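Local coordinates for NS3-like protein (Alongshan virus, PDB 6M40), which probably hydrolyses nucleoside triphosphates, ATP included, to drive RNA unwinding, acting as the helicase domain of a flavivirus-like NS3 protein, at residues 18-23 with 135-140; 52-57 with 115-120; 96-101 with 370-375; 359-364 with 384-389; 377-382 with 398-403. One frame throughout, in Å; residues are numbered along the deposited sequence.

Contact 1 (18-23 with 135-140); sequences GVVLQL and TVCKEK
Val136, which buries the most surface here, aims its CB bond at the strand-forming segment and brings CG1 to within 3.6 Å of the backbone oxygen Val19 O. With chi1 at 172°, CG1 is anti to the Val136 backbone N, and this is the methyl that comes closest to residues 18-23. It approaches Val20 more distantly, Val136 CG1 and Val20 CG2 being 4.4 Å apart. Val136 also touches Tyr113 of strand 111-116, so it contacts both that strand and the start of the edge strand 20-24.

Cys137, the next residue, adds its sulphur. SG stands beside its own backbone N, anti to the carbonyl carbon, and meets the CG2 methyl of Val20 at 3.7 Å. The same methyl is therefore approached by the valine branch and, more closely, by the thiol.

Gly18 is the third large contributor, although it has only backbone to offer. Its CA lies 3.6 Å from Val136 O, an oxygen whose hydrogen bond is with Ser141 OG. Backbone thus passes close to backbone where helix 123-136 ends.

The setting is a beta-alpha-beta crossover: helix 123-136 connects strands 111-116 and 145-149, and its C-terminal end reaches the border strand of the parallel sheet. No hydrogen bond spans the two segments. Val19, Leu21 and Leu23 make their backbone bonds to strand 145-149 instead, which implies that sheet pairing sets the position of residues 18-23 while methyl, thiol and backbone packing fits the helix end against them.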
# COMPACT_ATOMS: atom_id res chain seq x y z
N GLY A 18 18.78 7.90 18.96
CA GLY A 18 18.51 8.30 17.60
C GLY A 18 18.83 7.22 16.59
O GLY A 18 19.89 7.24 15.95
N VAL A 19 17.91 6.28 16.43
CA VAL A 19 18.13 5.07 15.65
C VAL A 19 16.82 4.69 14.98
O VAL A 19 15.73 4.98 15.50
CB VAL A 19 18.65 3.92 16.55
CG1 VAL A 19 18.64 2.58 15.81
CG2 VAL A 19 20.04 4.25 17.08
N VAL A 20 16.91 4.06 13.81
CA VAL A 20 15.76 3.43 13.17
C VAL A 20 15.87 1.92 13.38
O VAL A 20 16.93 1.33 13.13
CB VAL A 20 15.69 3.76 11.67
CG1 VAL A 20 14.40 3.20 11.08
CG2 VAL A 20 15.77 5.27 11.44
N LEU A 21 14.79 1.30 13.82
CA LEU A 21 14.80 -0.09 14.24
C LEU A 21 13.69 -0.84 13.53
O LEU A 21 12.51 -0.68 13.85
CB LEU A 21 14.66 -0.20 15.76
CG LEU A 21 15.06 -1.50 16.46
CD1 LEU A 21 13.81 -2.19 16.99
CD2 LEU A 21 15.84 -2.43 15.55
N GLN A 22 14.07 -1.68 12.56
CA GLN A 22 13.11 -2.54 11.89
C GLN A 22 12.72 -3.71 12.79
O GLN A 22 13.53 -4.22 13.57
CB GLN A 22 13.69 -3.11 10.60
CG GLN A 22 14.05 -2.09 9.54
CD GLN A 22 14.34 -2.76 8.21
OE1 GLN A 22 13.50 -2.76 7.31
NE2 GLN A 22 15.53 -3.33 8.08
N LEU A 23 11.47 -4.14 12.66
CA LEU A 23 10.98 -5.33 13.35
C LEU A 23 10.12 -6.12 12.37
O LEU A 23 9.01 -5.69 12.04
CB LEU A 23 10.18 -4.96 14.60
CG LEU A 23 10.95 -4.31 15.74
CD1 LEU A 23 10.03 -4.24 16.93
CD2 LEU A 23 12.22 -5.06 16.07
N THR A 135 14.86 12.69 9.95
CA THR A 135 14.66 13.48 11.16
C THR A 135 14.93 12.70 12.44
O THR A 135 14.96 13.32 13.51
CB THR A 135 13.23 14.02 11.23
OG1 THR A 135 13.14 15.02 12.26
CG2 THR A 135 12.25 12.91 11.56
N VAL A 136 15.12 11.39 12.36
CA VAL A 136 15.37 10.57 13.54
C VAL A 136 16.85 10.30 13.73
O VAL A 136 17.34 10.31 14.86
CB VAL A 136 14.56 9.26 13.44
CG1 VAL A 136 14.94 8.31 14.55
CG2 VAL A 136 13.06 9.55 13.49
N CYS A 137 17.59 10.08 12.64
CA CYS A 137 19.04 9.96 12.73
C CYS A 137 19.73 11.32 12.70
O CYS A 137 20.97 11.38 12.74
CB CYS A 137 19.57 9.10 11.59
SG CYS A 137 18.68 7.56 11.39
N LYS A 138 18.96 12.40 12.64
CA LYS A 138 19.45 13.77 12.63
C LYS A 138 20.49 14.02 13.72
O LYS A 138 20.53 13.32 14.73
CB LYS A 138 18.25 14.69 12.80
CG LYS A 138 18.50 16.16 12.66
CD LYS A 138 17.35 16.93 13.31
CE LYS A 138 15.98 16.43 12.84
NZ LYS A 138 14.88 17.26 13.41
N GLU A 139 21.34 15.02 13.50
CA GLU A 139 22.29 15.43 14.53
C GLU A 139 21.55 16.08 15.69
O GLU A 139 20.67 16.93 15.49
CB GLU A 139 23.33 16.38 13.95
CG GLU A 139 23.99 15.89 12.67
CD GLU A 139 23.32 16.40 11.41
OE1 GLU A 139 23.10 17.62 11.31
OE2 GLU A 139 23.01 15.59 10.52
N LYS A 140 21.92 15.69 16.90
CA LYS A 140 21.29 16.12 18.14
C LYS A 140 19.89 15.55 18.31
O LYS A 140 19.07 16.10 19.06
CB LYS A 140 21.21 17.65 18.27
CG LYS A 140 22.25 18.48 17.53
CD LYS A 140 21.53 19.57 16.74
CE LYS A 140 22.45 20.66 16.20
NZ LYS A 140 21.68 21.65 15.37

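Contact 2 (52-57 with 115-120); sequences AGPTRV and LDETHV
Ala52 O accepts the backbone N-H of Asp116 at 3.1 Å, with an N-H...O angle of 157°, in the parallel sheet of the ATP-binding, RecA-like domain. The second segment contains that domain's Asp-Glu-Thr-His signature, motif II or Walker B of superfamily 2 helicases; the first carries the start of motif Ia. Ala52 and Leu115 pair as a parallel bridge, and their CB atoms emerge on the same face of the sheet, where Ala52 also meets Leu96 of helix 93-102.

Gly53 comes next, level with Asp116, its CA 3.8 Å from Asp116 O. Here the neighbouring strands run out. The Asp116 carboxylate does not turn to the first segment: its OD1 forms a salt bridge with Lys31 of the P-loop, as expected where the Walker A and Walker B motifs meet. In relatives this pair of motifs binds the nucleotide phosphates and magnesium, and the same is probable here.

Pro54 buries the most surface of the contact. Its CD lies 3.4 Å from Asp116 O, while CG and CD together rest on Glu117 CB, the CG to CB distance being 3.6 Å. The two side chains cross obliquely, and the Glu117 chain, bent at chi2 (-76°), leads its carboxylate off to His119, whose NE2 gives Glu117 OE1 a weak hydrogen bond.

Beyond the proline, Thr55 occupies the N-cap position of helix 56-64 and the chain turns from the contact. Motif II meanwhile folds back through a type I turn from Glu117 to Val120, which brings Val120 CG2 to 3.7 Å from Pro54 CB.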
# COMPACT_ATOMS: atom_id res chain seq x y z
N ALA A 52 1.36 5.51 12.48
CA ALA A 52 0.76 5.61 11.16
C ALA A 52 0.72 4.25 10.49
O ALA A 52 1.62 3.42 10.64
CB ALA A 52 1.50 6.60 10.26
N GLY A 53 -0.34 4.04 9.72
CA GLY A 53 -0.52 2.84 8.95
C GLY A 53 -1.18 3.14 7.63
O GLY A 53 -1.85 4.16 7.45
N PRO A 54 -1.03 2.24 6.69
CA PRO A 54 -1.40 2.55 5.30
C PRO A 54 -2.83 3.03 5.14
O PRO A 54 -3.05 4.20 4.81
CB PRO A 54 -1.15 1.22 4.58
CG PRO A 54 -1.24 0.17 5.66
CD PRO A 54 -0.71 0.81 6.89
N THR A 55 -3.81 2.17 5.37
CA THR A 55 -5.21 2.54 5.23
C THR A 55 -5.80 2.91 6.59
O THR A 55 -5.18 2.72 7.64
CB THR A 55 -5.98 1.41 4.55
OG1 THR A 55 -7.38 1.73 4.52
CG2 THR A 55 -5.76 0.09 5.26
N ARG A 56 -7.01 3.46 6.56
CA ARG A 56 -7.62 3.93 7.80
C ARG A 56 -7.99 2.78 8.73
O ARG A 56 -7.94 2.93 9.96
CB ARG A 56 -8.87 4.77 7.51
CG ARG A 56 -8.57 6.19 7.08
CD ARG A 56 -9.74 7.13 7.34
NE ARG A 56 -10.70 7.20 6.23
CZ ARG A 56 -10.44 7.76 5.06
NH1 ARG A 56 -9.25 8.29 4.81
NH2 ARG A 56 -11.38 7.79 4.12
N VAL A 57 -8.35 1.63 8.17
CA VAL A 57 -8.78 0.51 9.00
C VAL A 57 -7.65 0.05 9.91
O VAL A 57 -7.88 -0.32 11.07
CB VAL A 57 -9.32 -0.64 8.12
CG1 VAL A 57 -10.49 -0.16 7.28
CG2 VAL A 57 -8.21 -1.20 7.25
N LEU A 115 5.85 3.18 12.42
CA LEU A 115 5.24 2.97 11.11
C LEU A 115 4.95 1.50 10.90
O LEU A 115 5.81 0.65 11.13
CB LEU A 115 6.16 3.48 10.00
CG LEU A 115 6.23 4.98 9.74
CD1 LEU A 115 6.75 5.76 10.93
CD2 LEU A 115 7.12 5.19 8.53
N ASP A 116 3.73 1.21 10.47
CA ASP A 116 3.25 -0.15 10.27
C ASP A 116 2.97 -0.37 8.80
O ASP A 116 2.42 0.50 8.12
CB ASP A 116 1.99 -0.42 11.10
CG ASP A 116 1.47 -1.84 10.97
OD1 ASP A 116 2.23 -2.73 10.56
OD2 ASP A 116 0.28 -2.05 11.28
N GLU A 117 3.36 -1.54 8.30
CA GLU A 117 3.18 -1.88 6.89
C GLU A 117 4.04 -0.99 5.99
O GLU A 117 3.59 -0.51 4.95
CB GLU A 117 1.71 -1.79 6.48
CG GLU A 117 0.78 -2.68 7.28
CD GLU A 117 0.85 -4.13 6.86
OE1 GLU A 117 0.59 -4.42 5.68
OE2 GLU A 117 1.18 -4.98 7.71
N THR A 118 5.28 -0.76 6.40
CA THR A 118 6.18 0.08 5.62
C THR A 118 6.37 -0.45 4.20
O THR A 118 6.92 0.27 3.36
CB THR A 118 7.53 0.18 6.32
OG1 THR A 118 7.39 -0.19 7.69
CG2 THR A 118 8.05 1.60 6.25
N HIS A 119 5.91 -1.67 3.93
CA HIS A 119 6.13 -2.37 2.67
C HIS A 119 5.04 -2.10 1.64
O HIS A 119 4.93 -2.85 0.65
CB HIS A 119 6.21 -3.88 2.93
CG HIS A 119 5.01 -4.41 3.66
ND1 HIS A 119 5.09 -4.92 4.93
CD2 HIS A 119 3.71 -4.47 3.30
CE1 HIS A 119 3.88 -5.30 5.32
NE2 HIS A 119 3.03 -5.03 4.35
N VAL A 120 4.22 -1.07 1.84
CA VAL A 120 3.10 -0.83 0.93
C VAL A 120 3.59 -0.16 -0.35
O VAL A 120 4.60 0.55 -0.36
CB VAL A 120 2.01 0.00 1.63
CG1 VAL A 120 0.95 0.44 0.63
CG2 VAL A 120 1.37 -0.78 2.75

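Contact 3 (96-101 with 370-375); sequences LLRYAL and TEQDTE
Arg98 reaches from helix 93-102 to the last turn of helix 362-371 and donates NE-H to Thr370 O, NE and O being 2.7 Å apart. The bond is somewhat bent, at 143°, and NE stands 24° out of the carbonyl plane, while the oxygen lies at the edge of the guanidinium. An extended arginine chain, with CG anti to the backbone N, carries NE across the gap, its aliphatic stem running past the same carbonyl.

Two further side chains complete the first shell. Gln372 sets its amide NE2 3.8 Å from Arg98 CB, with the amide and guanidinium planes 47° apart. One helical turn on from Arg98, Leu101 CB packs on the methyl Thr370 CG2 at 3.5 Å, the two side chains crossing at about a right angle.

Outside this shell, Thr370 OG1 is hydrogen-bonded to Tyr366 O, which turns CG2 rather than the hydroxyl to the leucine. The chain leaves the helix at Gln372, whose positive phi turns its side chain toward Arg98, while the following residues lead away. Glu371 OE1 lies 4.7 Å from Arg98 NH2, too far for a salt bridge but close enough that the opposite charges may attract. The carbonyl-rich helix end would likewise be expected to suit a cation.

Leu97 and Leu101 touch Leu369 of helix 362-371 and also Leu131 of helix 123-136, in their own domain. This is the junction of the ATP-binding domain with the C-terminal helical domain, as in the three-domain helicase of flavivirus NS3 proteins.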
# COMPACT_ATOMS: atom_id res chain seq x y z
N LEU A 96 -0.07 11.68 7.58
CA LEU A 96 1.08 12.12 8.35
C LEU A 96 2.06 12.87 7.46
O LEU A 96 2.55 13.94 7.81
CB LEU A 96 1.80 10.94 9.00
CG LEU A 96 2.80 11.36 10.10
CD1 LEU A 96 3.47 10.15 10.68
CD2 LEU A 96 3.88 12.33 9.63
N LEU A 97 2.37 12.30 6.30
CA LEU A 97 3.20 13.01 5.34
C LEU A 97 2.64 14.40 5.10
O LEU A 97 3.35 15.40 5.20
CB LEU A 97 3.30 12.22 4.04
CG LEU A 97 4.28 12.79 3.02
CD1 LEU A 97 5.68 12.84 3.61
CD2 LEU A 97 4.28 12.00 1.73
N ARG A 98 1.34 14.48 4.81
CA ARG A 98 0.72 15.77 4.55
C ARG A 98 0.91 16.72 5.72
O ARG A 98 0.94 17.93 5.52
CB ARG A 98 -0.76 15.57 4.26
CG ARG A 98 -1.48 16.86 3.91
CD ARG A 98 -2.97 16.61 3.72
NE ARG A 98 -3.66 17.82 3.27
CZ ARG A 98 -4.97 17.99 3.31
NH1 ARG A 98 -5.76 17.03 3.77
NH2 ARG A 98 -5.50 19.12 2.89
N TYR A 99 1.06 16.19 6.94
CA TYR A 99 1.17 17.03 8.13
C TYR A 99 2.61 17.40 8.45
O TYR A 99 2.92 18.58 8.62
CB TYR A 99 0.50 16.32 9.31
CG TYR A 99 0.78 16.92 10.68
CD1 TYR A 99 0.19 18.12 11.08
CD2 TYR A 99 1.63 16.28 11.57
CE1 TYR A 99 0.44 18.66 12.34
CE2 TYR A 99 1.90 16.82 12.82
CZ TYR A 99 1.30 18.00 13.20
OH TYR A 99 1.55 18.52 14.45
N ALA A 100 3.50 16.41 8.52
CA ALA A 100 4.89 16.71 8.82
C ALA A 100 5.44 17.78 7.89
O ALA A 100 6.30 18.58 8.30
CB ALA A 100 5.75 15.44 8.72
N LEU A 101 4.96 17.84 6.66
CA LEU A 101 5.48 18.81 5.70
C LEU A 101 4.92 20.22 5.94
O LEU A 101 5.60 21.20 5.63
CB LEU A 101 5.18 18.35 4.27
CG LEU A 101 5.85 17.06 3.80
CD1 LEU A 101 5.57 16.78 2.32
CD2 LEU A 101 7.36 17.07 4.05
N THR A 370 1.15 17.86 -0.04
CA THR A 370 0.47 18.56 1.04
C THR A 370 -0.96 19.02 0.73
O THR A 370 -1.80 18.99 1.63
CB THR A 370 1.29 19.77 1.49
OG1 THR A 370 1.81 20.45 0.34
CG2 THR A 370 2.45 19.34 2.38
N GLU A 371 -1.27 19.45 -0.49
CA GLU A 371 -2.68 19.72 -0.84
C GLU A 371 -3.39 18.49 -1.36
O GLU A 371 -4.62 18.47 -1.38
CB GLU A 371 -2.75 20.84 -1.88
CG GLU A 371 -2.26 22.19 -1.38
CD GLU A 371 -3.02 22.67 -0.16
OE1 GLU A 371 -4.26 22.49 -0.12
OE2 GLU A 371 -2.39 23.24 0.75
N GLN A 372 -2.63 17.51 -1.82
CA GLN A 372 -3.05 16.12 -2.02
C GLN A 372 -4.41 16.03 -2.72
O GLN A 372 -5.35 15.40 -2.24
CB GLN A 372 -3.06 15.36 -0.69
CG GLN A 372 -2.12 14.13 -0.66
CD GLN A 372 -1.84 13.60 0.76
OE1 GLN A 372 -2.76 13.30 1.53
NE2 GLN A 372 -0.55 13.45 1.08
N ASP A 373 -4.47 16.62 -3.92
CA ASP A 373 -5.65 16.53 -4.77
C ASP A 373 -5.28 16.31 -6.23
O ASP A 373 -6.09 16.61 -7.12
CB ASP A 373 -6.53 17.77 -4.62
CG ASP A 373 -5.77 19.06 -4.86
OD1 ASP A 373 -4.61 19.01 -5.30
OD2 ASP A 373 -6.35 20.13 -4.60
N THR A 374 -4.06 15.82 -6.49
CA THR A 374 -3.61 15.38 -7.81
C THR A 374 -3.02 13.99 -7.60
O THR A 374 -2.07 13.84 -6.84
CB THR A 374 -2.55 16.32 -8.39
OG1 THR A 374 -2.89 17.69 -8.11
CG2 THR A 374 -2.41 16.14 -9.89
N GLU A 375 -3.60 12.98 -8.24
CA GLU A 375 -3.12 11.62 -7.99
C GLU A 375 -1.70 11.44 -8.53
O GLU A 375 -0.87 10.79 -7.88
CB GLU A 375 -4.08 10.59 -8.58
CG GLU A 375 -3.98 10.33 -10.08
CD GLU A 375 -4.31 11.55 -10.91
OE1 GLU A 375 -4.56 12.61 -10.33
OE2 GLU A 375 -4.30 11.43 -12.15

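Contact 4 (359-364 with 384-389); sequences QPSKDQ and YSAEGG
Gln364 NE2 donates to Tyr384 O at 3.1 Å in a fairly straight bond of 158°, the oxygen lying close to the amide plane of the glutamine and the donor tilted 33° from the plane of the carbonyl. The other end of the same amide serves its own segment: Ser361 N gives its hydrogen to Gln364 OE1 at 3.0 Å, on a lone pair of that oxygen. One flat group is thus fixed through both its polar atoms, one inside its own chain turn and one in the facing loop.

Ser361 OG, placed between its backbone N and carbonyl carbon (chi1 41°), lies 2.8 Å from Ala386 O, but Gln364 OE1 and Asp363 OD1 are also within range of its single proton, and which of them receives it is not settled. Whichever does, the hydroxyl sits among three oxygens at the meeting point of the two segments.

The loop is shaped by its own bonds. Ser385 OG accepts from Glu387 N at 3.2 Å, forming an ST turn, and residues Ser385 to Gly388 make a type I beta turn that brings Ala386 O to face Ser361.

Packing follows outside these bonds. Gln364 CD lies 4.0 Å from Ala386 CA, and Asp363 CB is equally far from the CA of Gly388, a residue with positive phi. Tyr384 touches Arg367 and Glu371 of helix 362-371, and Met381 lies against Gln364.

The arrangement is that of a helix N-terminus: Gln364, three residues after the N-cap Ser361, accepts the N-cap N-H, one of the two bonds of a capping box, and a turn-rich loop docks against it.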
# COMPACT_ATOMS: atom_id res chain seq x y z
N GLN A 359 11.67 16.39 -13.83
CA GLN A 359 12.44 16.80 -12.67
C GLN A 359 11.66 17.89 -11.95
O GLN A 359 11.86 19.09 -12.21
CB GLN A 359 13.82 17.31 -13.07
CG GLN A 359 14.58 16.43 -14.01
CD GLN A 359 15.87 17.08 -14.44
OE1 GLN A 359 16.45 17.88 -13.70
NE2 GLN A 359 16.33 16.77 -15.64
N PRO A 360 10.75 17.52 -11.06
CA PRO A 360 10.05 18.53 -10.27
C PRO A 360 10.98 19.19 -9.28
O PRO A 360 12.08 18.71 -8.99
CB PRO A 360 8.94 17.73 -9.57
CG PRO A 360 9.50 16.34 -9.48
CD PRO A 360 10.36 16.15 -10.70
N SER A 361 10.54 20.33 -8.77
CA SER A 361 11.29 21.10 -7.79
C SER A 361 10.74 20.80 -6.41
O SER A 361 9.60 20.37 -6.25
CB SER A 361 11.19 22.58 -8.11
OG SER A 361 9.87 22.91 -8.51
N LYS A 362 11.59 21.02 -5.40
CA LYS A 362 11.22 20.78 -4.02
C LYS A 362 9.77 21.20 -3.75
O LYS A 362 9.01 20.44 -3.14
CB LYS A 362 12.19 21.52 -3.09
CG LYS A 362 12.05 21.22 -1.61
CD LYS A 362 13.13 21.93 -0.78
CE LYS A 362 12.96 21.64 0.71
NZ LYS A 362 13.50 22.70 1.61
N ASP A 363 9.35 22.36 -4.25
CA ASP A 363 8.02 22.86 -3.92
C ASP A 363 6.92 22.23 -4.78
O ASP A 363 5.82 22.01 -4.28
CB ASP A 363 7.96 24.39 -4.03
CG ASP A 363 9.05 24.97 -4.90
OD1 ASP A 363 9.27 24.45 -6.00
OD2 ASP A 363 9.67 25.96 -4.48
N GLN A 364 7.19 21.93 -6.05
CA GLN A 364 6.21 21.17 -6.80
C GLN A 364 5.88 19.84 -6.13
O GLN A 364 4.74 19.39 -6.22
CB GLN A 364 6.69 20.89 -8.22
CG GLN A 364 6.93 22.11 -9.08
CD GLN A 364 7.35 21.73 -10.49
OE1 GLN A 364 8.47 21.29 -10.71
NE2 GLN A 364 6.44 21.88 -11.44
N TYR A 384 1.09 23.19 -10.72
CA TYR A 384 1.95 23.99 -9.84
C TYR A 384 3.20 24.39 -10.61
O TYR A 384 3.83 23.56 -11.27
CB TYR A 384 2.31 23.22 -8.57
CG TYR A 384 1.09 22.81 -7.76
CD1 TYR A 384 0.18 23.75 -7.29
CD2 TYR A 384 0.85 21.47 -7.49
CE1 TYR A 384 -0.93 23.36 -6.57
CE2 TYR A 384 -0.26 21.08 -6.77
CZ TYR A 384 -1.15 22.02 -6.31
OH TYR A 384 -2.25 21.62 -5.59
N SER A 385 3.54 25.68 -10.52
CA SER A 385 4.71 26.19 -11.19
C SER A 385 5.97 25.61 -10.57
O SER A 385 5.93 24.81 -9.63
CB SER A 385 4.74 27.71 -11.11
OG SER A 385 5.02 28.10 -9.78
N ALA A 386 7.12 26.03 -11.09
CA ALA A 386 8.39 25.61 -10.50
C ALA A 386 8.58 26.19 -9.10
O ALA A 386 9.36 25.64 -8.31
CB ALA A 386 9.56 26.04 -11.38
N GLU A 387 7.91 27.28 -8.77
CA GLU A 387 8.03 27.91 -7.47
C GLU A 387 6.90 27.51 -6.53
O GLU A 387 6.84 28.01 -5.39
CB GLU A 387 8.08 29.44 -7.65
CG GLU A 387 9.41 29.97 -8.25
CD GLU A 387 9.69 29.53 -9.68
OE1 GLU A 387 10.81 29.05 -9.96
OE2 GLU A 387 8.81 29.68 -10.55
N GLY A 388 6.01 26.62 -6.96
CA GLY A 388 4.99 26.07 -6.11
C GLY A 388 3.67 26.79 -6.17
O GLY A 388 2.71 26.35 -5.51
N GLY A 389 3.57 27.88 -6.92
CA GLY A 389 2.33 28.60 -7.02
C GLY A 389 1.42 28.06 -8.10
O GLY A 389 1.86 27.42 -9.06

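Contact 5 (377-382 with 398-403); sequences LTEAMA and AIRNRM
Glu379 and Arg400 join two helices of the C-terminal helical domain by a salt bridge, Glu379 OE2 to Arg400 NH2, at 2.8 Å. Helices 377-383 and 393-404 are consecutive in the chain, and the N-to-C directions of their short segments are 134° apart, with axes 9.2 Å from each other at closest approach.

The donor N-H makes an angle of 144° with the acceptor and meets OE2 from above the carboxylate plane, 59° out of it; seen from the arginine, the oxygen is at the guanidinium edge. Both chains lie side by side and point the same way. Glu379 is extended, its CG anti to the backbone N, whereas Arg400 bends at chi3, a turn that sets NE before the terminal group reaches the acid. Arg400 NH1 has a second, long and weak ion pair with Glu396, so the acid on its own helix adds at most a weak second pull.

Other polar groups have partners beyond the two segments. Thr378 OG1 is hydrogen-bonded to Asp409 OD2, and Asn401 OD1 to Arg404 NH2. Among the backbone donors, Leu377 N is met by Glu332 OE2 and Glu379 N by Thr376 OG1, both near the start of helix 377-383, where no earlier turn exists to accept them.

Apolar contacts make up the rest of the interface. Ala382 CB lies 4.1 Å from Arg400 CB, and Ile399 CG2 rests 3.8 Å from Ala382 CA. The side chain of selenomethionine Met403, bent at chi3, lays its methyl CE 3.4 Å from Thr378 O.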
# COMPACT_ATOMS: atom_id res chain seq x y z
N LEU A 377 2.04 12.81 -9.67
CA LEU A 377 3.02 13.89 -9.58
C LEU A 377 3.24 14.53 -10.94
O LEU A 377 3.47 15.74 -11.02
CB LEU A 377 4.33 13.35 -9.01
CG LEU A 377 5.54 14.25 -8.85
CD1 LEU A 377 5.20 15.53 -8.11
CD2 LEU A 377 6.64 13.50 -8.12
N THR A 378 3.17 13.74 -12.01
CA THR A 378 3.30 14.31 -13.35
C THR A 378 2.28 15.42 -13.58
O THR A 378 2.61 16.47 -14.15
CB THR A 378 3.17 13.21 -14.40
OG1 THR A 378 1.81 12.75 -14.44
CG2 THR A 378 4.08 12.05 -14.09
N GLU A 379 1.03 15.20 -13.17
CA GLU A 379 0.02 16.23 -13.39
C GLU A 379 0.19 17.40 -12.42
O GLU A 379 -0.16 18.54 -12.75
CB GLU A 379 -1.39 15.65 -13.27
CG GLU A 379 -2.49 16.67 -13.58
CD GLU A 379 -3.89 16.07 -13.60
OE1 GLU A 379 -4.07 14.91 -13.15
OE2 GLU A 379 -4.83 16.76 -14.07
N ALA A 380 0.72 17.14 -11.22
CA ALA A 380 1.00 18.23 -10.29
C ALA A 380 1.96 19.24 -10.89
O ALA A 380 1.91 20.43 -10.56
CB ALA A 380 1.57 17.68 -8.98
N MSE A 381 2.86 18.78 -11.76
CA MSE A 381 3.83 19.64 -12.42
C MSE A 381 3.13 20.53 -13.45
O MSE A 381 3.62 21.61 -13.80
CB MSE A 381 4.93 18.80 -13.08
CG MSE A 381 5.77 18.04 -12.08
SE MSE A 381 6.99 16.69 -12.90
CE MSE A 381 8.01 17.90 -14.07
N ALA A 382 1.98 20.07 -13.94
CA ALA A 382 1.22 20.90 -14.86
C ALA A 382 0.50 22.04 -14.14
O ALA A 382 0.33 23.12 -14.71
CB ALA A 382 0.21 20.06 -15.64
N ALA A 398 -1.02 24.70 -21.54
CA ALA A 398 0.19 24.69 -22.35
C ALA A 398 1.18 23.65 -21.84
O ALA A 398 1.80 22.93 -22.63
CB ALA A 398 0.84 26.08 -22.35
N ILE A 399 1.31 23.53 -20.51
CA ILE A 399 2.35 22.69 -19.94
C ILE A 399 2.02 21.21 -20.10
O ILE A 399 2.90 20.39 -20.34
CB ILE A 399 2.57 23.04 -18.46
CG1 ILE A 399 3.23 24.42 -18.33
CG2 ILE A 399 3.39 21.95 -17.77
CD1 ILE A 399 4.58 24.52 -18.98
N ARG A 400 0.75 20.84 -19.93
CA ARG A 400 0.43 19.43 -20.03
C ARG A 400 0.50 18.95 -21.48
O ARG A 400 0.76 17.77 -21.73
CB ARG A 400 -0.94 19.15 -19.43
CG ARG A 400 -2.07 19.97 -20.00
CD ARG A 400 -3.23 19.95 -19.02
NE ARG A 400 -3.33 18.65 -18.35
CZ ARG A 400 -4.13 18.40 -17.32
NH1 ARG A 400 -4.90 19.36 -16.82
NH2 ARG A 400 -4.16 17.19 -16.78
N ASN A 401 0.27 19.84 -22.44
CA ASN A 401 0.44 19.46 -23.84
C ASN A 401 1.92 19.36 -24.19
O ASN A 401 2.33 18.43 -24.90
CB ASN A 401 -0.26 20.48 -24.74
CG ASN A 401 -1.71 20.67 -24.38
OD1 ASN A 401 -2.32 19.81 -23.75
ND2 ASN A 401 -2.28 21.80 -24.78
N ARG A 402 2.73 20.29 -23.69
CA ARG A 402 4.17 20.18 -23.88
C ARG A 402 4.71 18.89 -23.27
O ARG A 402 5.58 18.24 -23.84
CB ARG A 402 4.88 21.39 -23.26
CG ARG A 402 4.91 22.55 -24.20
CD ARG A 402 5.30 23.84 -23.50
NE ARG A 402 4.78 24.97 -24.26
CZ ARG A 402 4.77 26.22 -23.82
NH1 ARG A 402 5.27 26.52 -22.63
NH2 ARG A 402 4.27 27.18 -24.58
N MSE A 403 4.20 18.51 -22.10
CA MSE A 403 4.71 17.34 -21.42
C MSE A 403 4.39 16.06 -22.18
O MSE A 403 5.13 15.08 -22.08
CB MSE A 403 4.14 17.25 -20.01
CG MSE A 403 4.74 18.25 -19.03
SE MSE A 403 3.96 17.98 -17.27
CE MSE A 403 4.42 16.08 -17.05

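Contacts 1 and 2 both reach the six-stranded parallel sheet of the ATP-binding domain, their centres about 19 Å apart, and contact 2 falls within the chain interval spanned by contact 1. Contact 3 links that domain to the C-terminal helices: its first segment lies on helix 93-102, which follows strand 88-92 in the chain, and Leu96 packs on Ala52 of contact 2. Helix 362-371 serves contact 3 at its end and contact 4 at its start, centres about 14 Å apart. Contacts 4 and 5, centres about 11 Å apart, interleave along the chain and touch through Gln364 and Met381. Contacts 2 to 5 touch in turn, from sheet to helical domain, while contact 1 stands apart.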